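Local coordinates for protein alkaline phosphatase (Antarctic bacterium, PDB 2W5V) that probably hydrolyses phosphate monoesters at alkaline pH, using zinc and magnesium ions held in its active site, at residues Lys225-Phe230 / Ile271-Asp276. The protein carries 1 engineered substitution. Residues are numbered along the deposited sequence; the frame is centred on the assembly and turned at random.
Sequences KGRGNF and ISEIND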
ATOM      1  N   LYS B 225      -7.579  26.995   7.216  1.00 27.92           N
ATOM      2  CA  LYS B 225      -7.438  28.428   7.436  1.00 35.07           C
ATOM      3  C   LYS B 225      -7.460  29.196   6.120  1.00 38.14           C
ATOM      4  O   LYS B 225      -7.092  30.363   6.077  1.00 45.16           O
ATOM      5  CB  LYS B 225      -6.154  28.738   8.202  1.00 37.39           C
ATOM      6  CG  LYS B 225      -6.193  28.356   9.667  1.00 46.09           C
ATOM      7  CD  LYS B 225      -7.015  29.352  10.462  1.00 61.60           C
ATOM      8  CE  LYS B 225      -7.013  29.012  11.945  1.00 72.05           C
ATOM      9  NZ  LYS B 225      -7.853  29.960  12.735  1.00 75.64           N
ATOM     10  N   GLY B 226      -7.875  28.529   5.048  1.00 35.82           N
ATOM     11  CA  GLY B 226      -8.129  29.200   3.784  1.00 34.23           C
ATOM     12  C   GLY B 226      -6.966  29.316   2.812  1.00 33.39           C
ATOM     13  O   GLY B 226      -6.875  30.293   2.080  1.00 31.09           O
ATOM     14  N   ARG B 227      -6.078  28.327   2.785  1.00 35.15           N
ATOM     15  CA  ARG B 227      -4.988  28.350   1.808  1.00 30.23           C
ATOM     16  C   ARG B 227      -5.540  28.234   0.390  1.00 34.78           C
ATOM     17  O   ARG B 227      -4.951  28.737  -0.558  1.00 35.16           O
ATOM     18  CB  ARG B 227      -3.975  27.233   2.070  1.00 24.75           C
ATOM     19  CG  ARG B 227      -2.727  27.317   1.184  1.00 25.88           C
ATOM     20  CD  ARG B 227      -1.702  26.242   1.511  1.00 27.03           C
ATOM     21  NE  ARG B 227      -2.141  24.889   1.152  1.00 23.87           N
ATOM     22  CZ  ARG B 227      -2.211  23.876   2.010  1.00 22.52           C
ATOM     23  NH1 ARG B 227      -1.875  24.059   3.283  1.00 23.90           N
ATOM     24  NH2 ARG B 227      -2.613  22.680   1.598  1.00 20.71           N
ATOM     25  N   GLY B 228      -6.676  27.566   0.242  1.00 32.27           N
ATOM     26  CA  GLY B 228      -7.256  27.396  -1.076  1.00 35.67           C
ATOM     27  C   GLY B 228      -6.347  26.599  -1.994  1.00 32.85           C
ATOM     28  O   GLY B 228      -5.538  25.797  -1.525  1.00 26.14           O
ATOM     29  N   ASN B 229      -6.472  26.835  -3.300  1.00 28.77           N
ATOM     30  CA  ASN B 229      -5.823  26.006  -4.316  1.00 28.65           C
ATOM     31  C   ASN B 229      -4.368  26.369  -4.614  1.00 31.63           C
ATOM     32  O   ASN B 229      -3.892  26.181  -5.735  1.00 27.06           O
ATOM     33  CB  ASN B 229      -6.628  26.027  -5.617  1.00 32.67           C
ATOM     34  CG  ASN B 229      -6.405  27.295  -6.416  1.00 43.82           C
ATOM     35  OD1 ASN B 229      -6.486  27.290  -7.644  1.00 53.87           O
ATOM     36  ND2 ASN B 229      -6.110  28.388  -5.722  1.00 44.63           N
ATOM     37  N   PHE B 230      -3.664  26.872  -3.609  1.00 29.51           N
ATOM     38  CA  PHE B 230      -2.256  27.220  -3.784  1.00 27.90           C
ATOM     39  C   PHE B 230      -1.422  26.113  -4.439  1.00 26.76           C
ATOM     40  O   PHE B 230      -0.711  26.353  -5.414  1.00 23.35           O
ATOM     41  CB  PHE B 230      -1.614  27.585  -2.452  1.00 25.43           C
ATOM     42  CG  PHE B 230      -0.117  27.667  -2.525  1.00 23.51           C
ATOM     43  CD1 PHE B 230       0.495  28.730  -3.174  1.00 24.11           C
ATOM     44  CD2 PHE B 230       0.677  26.680  -1.966  1.00 26.85           C
ATOM     45  CE1 PHE B 230       1.880  28.818  -3.248  1.00 23.90           C
ATOM     46  CE2 PHE B 230       2.065  26.753  -2.040  1.00 21.74           C
ATOM     47  CZ  PHE B 230       2.665  27.827  -2.684  1.00 28.92           C
ATOM     48  N   ILE B 271      -6.845  15.011   6.702  1.00 20.22           N
ATOM     49  CA  ILE B 271      -7.733  14.744   5.579  1.00 21.30           C
ATOM     50  C   ILE B 271      -7.831  15.914   4.596  1.00 19.59           C
ATOM     51  O   ILE B 271      -7.755  15.723   3.378  1.00 20.60           O
ATOM     52  CB  ILE B 271      -9.134  14.334   6.067  1.00 27.84           C
ATOM     53  CG1 ILE B 271      -9.077  12.932   6.672  1.00 22.32           C
ATOM     54  CG2 ILE B 271     -10.124  14.359   4.918  1.00 24.01           C
ATOM     55  CD1 ILE B 271     -10.350  12.519   7.376  1.00 25.68           C
ATOM     56  N   SER B 272      -7.991  17.126   5.114  1.00 18.22           N
ATOM     57  CA  SER B 272      -8.107  18.285   4.236  1.00 21.26           C
ATOM     58  C   SER B 272      -6.802  18.513   3.471  1.00 21.88           C
ATOM     59  O   SER B 272      -6.819  18.931   2.308  1.00 20.88           O
ATOM     60  CB  SER B 272      -8.529  19.549   5.005  1.00 24.25           C
ATOM     61  OG  SER B 272      -7.637  19.846   6.062  1.00 31.38           O
ATOM     62  N   GLU B 273      -5.671  18.230   4.111  1.00 20.45           N
ATOM     63  CA  GLU B 273      -4.387  18.449   3.448  1.00 21.65           C
ATOM     64  C   GLU B 273      -4.158  17.427   2.328  1.00 23.67           C
ATOM     65  O   GLU B 273      -3.671  17.775   1.253  1.00 18.00           O
ATOM     66  CB  GLU B 273      -3.227  18.437   4.449  1.00 20.94           C
ATOM     67  CG  GLU B 273      -3.266  19.566   5.503  1.00 18.52           C
ATOM     68  CD  GLU B 273      -3.187  20.973   4.903  1.00 26.39           C
ATOM     69  OE1 GLU B 273      -2.410  21.182   3.951  1.00 24.25           O
ATOM     70  OE2 GLU B 273      -3.893  21.881   5.397  1.00 22.45           O
ATOM     71  N   ILE B 274      -4.508  16.170   2.562  1.00 18.28           N
ATOM     72  CA  ILE B 274      -4.272  15.177   1.518  1.00 19.30           C
ATOM     73  C   ILE B 274      -5.305  15.298   0.398  1.00 17.48           C
ATOM     74  O   ILE B 274      -5.010  14.993  -0.753  1.00 18.67           O
ATOM     75  CB  ILE B 274      -4.162  13.732   2.048  1.00 19.95           C
ATOM     76  CG1 ILE B 274      -3.610  12.821   0.943  1.00 27.05           C
ATOM     77  CG2 ILE B 274      -5.497  13.237   2.548  1.00 22.27           C
ATOM     78  CD1 ILE B 274      -3.253  11.428   1.407  1.00 28.12           C
ATOM     79  N   ASN B 275      -6.509  15.756   0.732  1.00 17.60           N
ATOM     80  CA  ASN B 275      -7.492  16.071  -0.300  1.00 17.58           C
ATOM     81  C   ASN B 275      -6.964  17.147  -1.256  1.00 22.04           C
ATOM     82  O   ASN B 275      -7.162  17.060  -2.471  1.00 19.44           O
ATOM     83  CB  ASN B 275      -8.826  16.506   0.316  1.00 18.44           C
ATOM     84  CG  ASN B 275      -9.690  15.322   0.739  1.00 24.56           C
ATOM     85  OD1 ASN B 275      -9.353  14.165   0.480  1.00 21.07           O
ATOM     86  ND2 ASN B 275     -10.814  15.610   1.386  1.00 26.24           N
ATOM     87  N   ASP B 276      -6.303  18.160  -0.698  1.00 17.33           N
ATOM     88  CA  ASP B 276      -5.675  19.215  -1.496  1.00 18.97           C
ATOM     89  C   ASP B 276      -4.558  18.638  -2.373  1.00 23.07           C
ATOM     90  O   ASP B 276      -4.439  18.976  -3.555  1.00 17.97           O
ATOM     91  CB  ASP B 276      -5.115  20.314  -0.580  1.00 21.83           C
ATOM     92  CG  ASP B 276      -4.379  21.395  -1.348  1.00 30.04           C
ATOM     93  OD1 ASP B 276      -5.009  22.049  -2.206  1.00 29.46           O
ATOM     94  OD2 ASP B 276      -3.166  21.589  -1.093  1.00 24.65           O
TER
HETATM   95  O   HOH W   1      -3.123  24.365  -1.475  1.00 25.40           O
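The guanidinium of R227 meets E273 OE1, D276 OD2 and a water all at its edge and in its plane; none of the three lies over a face. The two carboxylates are turned steeply against it, the plane of E273 by 60°. R227 grips E273 end-on, with both terminal nitrogens on one oxygen. R227 NH2 reaches E273 OE1 at 2.8 Å, and R227 NH1 reaches the same E273 OE1 at 3.0 Å. The NH1 bond uses the syn lone pair of that oxygen. The NH2 bond comes from the same syn side but lies somewhat out of the carboxylate plane. R227 NH2 also binds D276 OD2 at 3.0 Å, and this donor approaches from above the carboxylate plane. The NE edge is taken by the water, with R227 NE 2.9 Å from the water oxygen. That water donates to G228 O and to D276 OD2, so it ties the loop backbone to the helix. The R227 chain leaves the backbone with CG anti to N (chi1 -173°) and stays extended through chi2, then bends at chi3, with chi4 also turned (-123°), which brings the edge of the head to both acids. E273 and D276 are three residues apart on one helical face, and the buried positive charge between them probably offsets their mutual repulsion. A leucine in place of R227 would probably leave these two buried carboxylates without their shared counter-charge and the water without its NE donor. Two further bonds help hold these groups: R227 NH1 also donates to P221 O, and E273 OE2 accepts from M223 N. This salt-bridge network joins the loop between strand 210-214 and helix 230-242 to the early turns of helix 267-291. On the helix side, E273 also touches I258 of helix 258-263, which carries the zinc ligands D259 and H263.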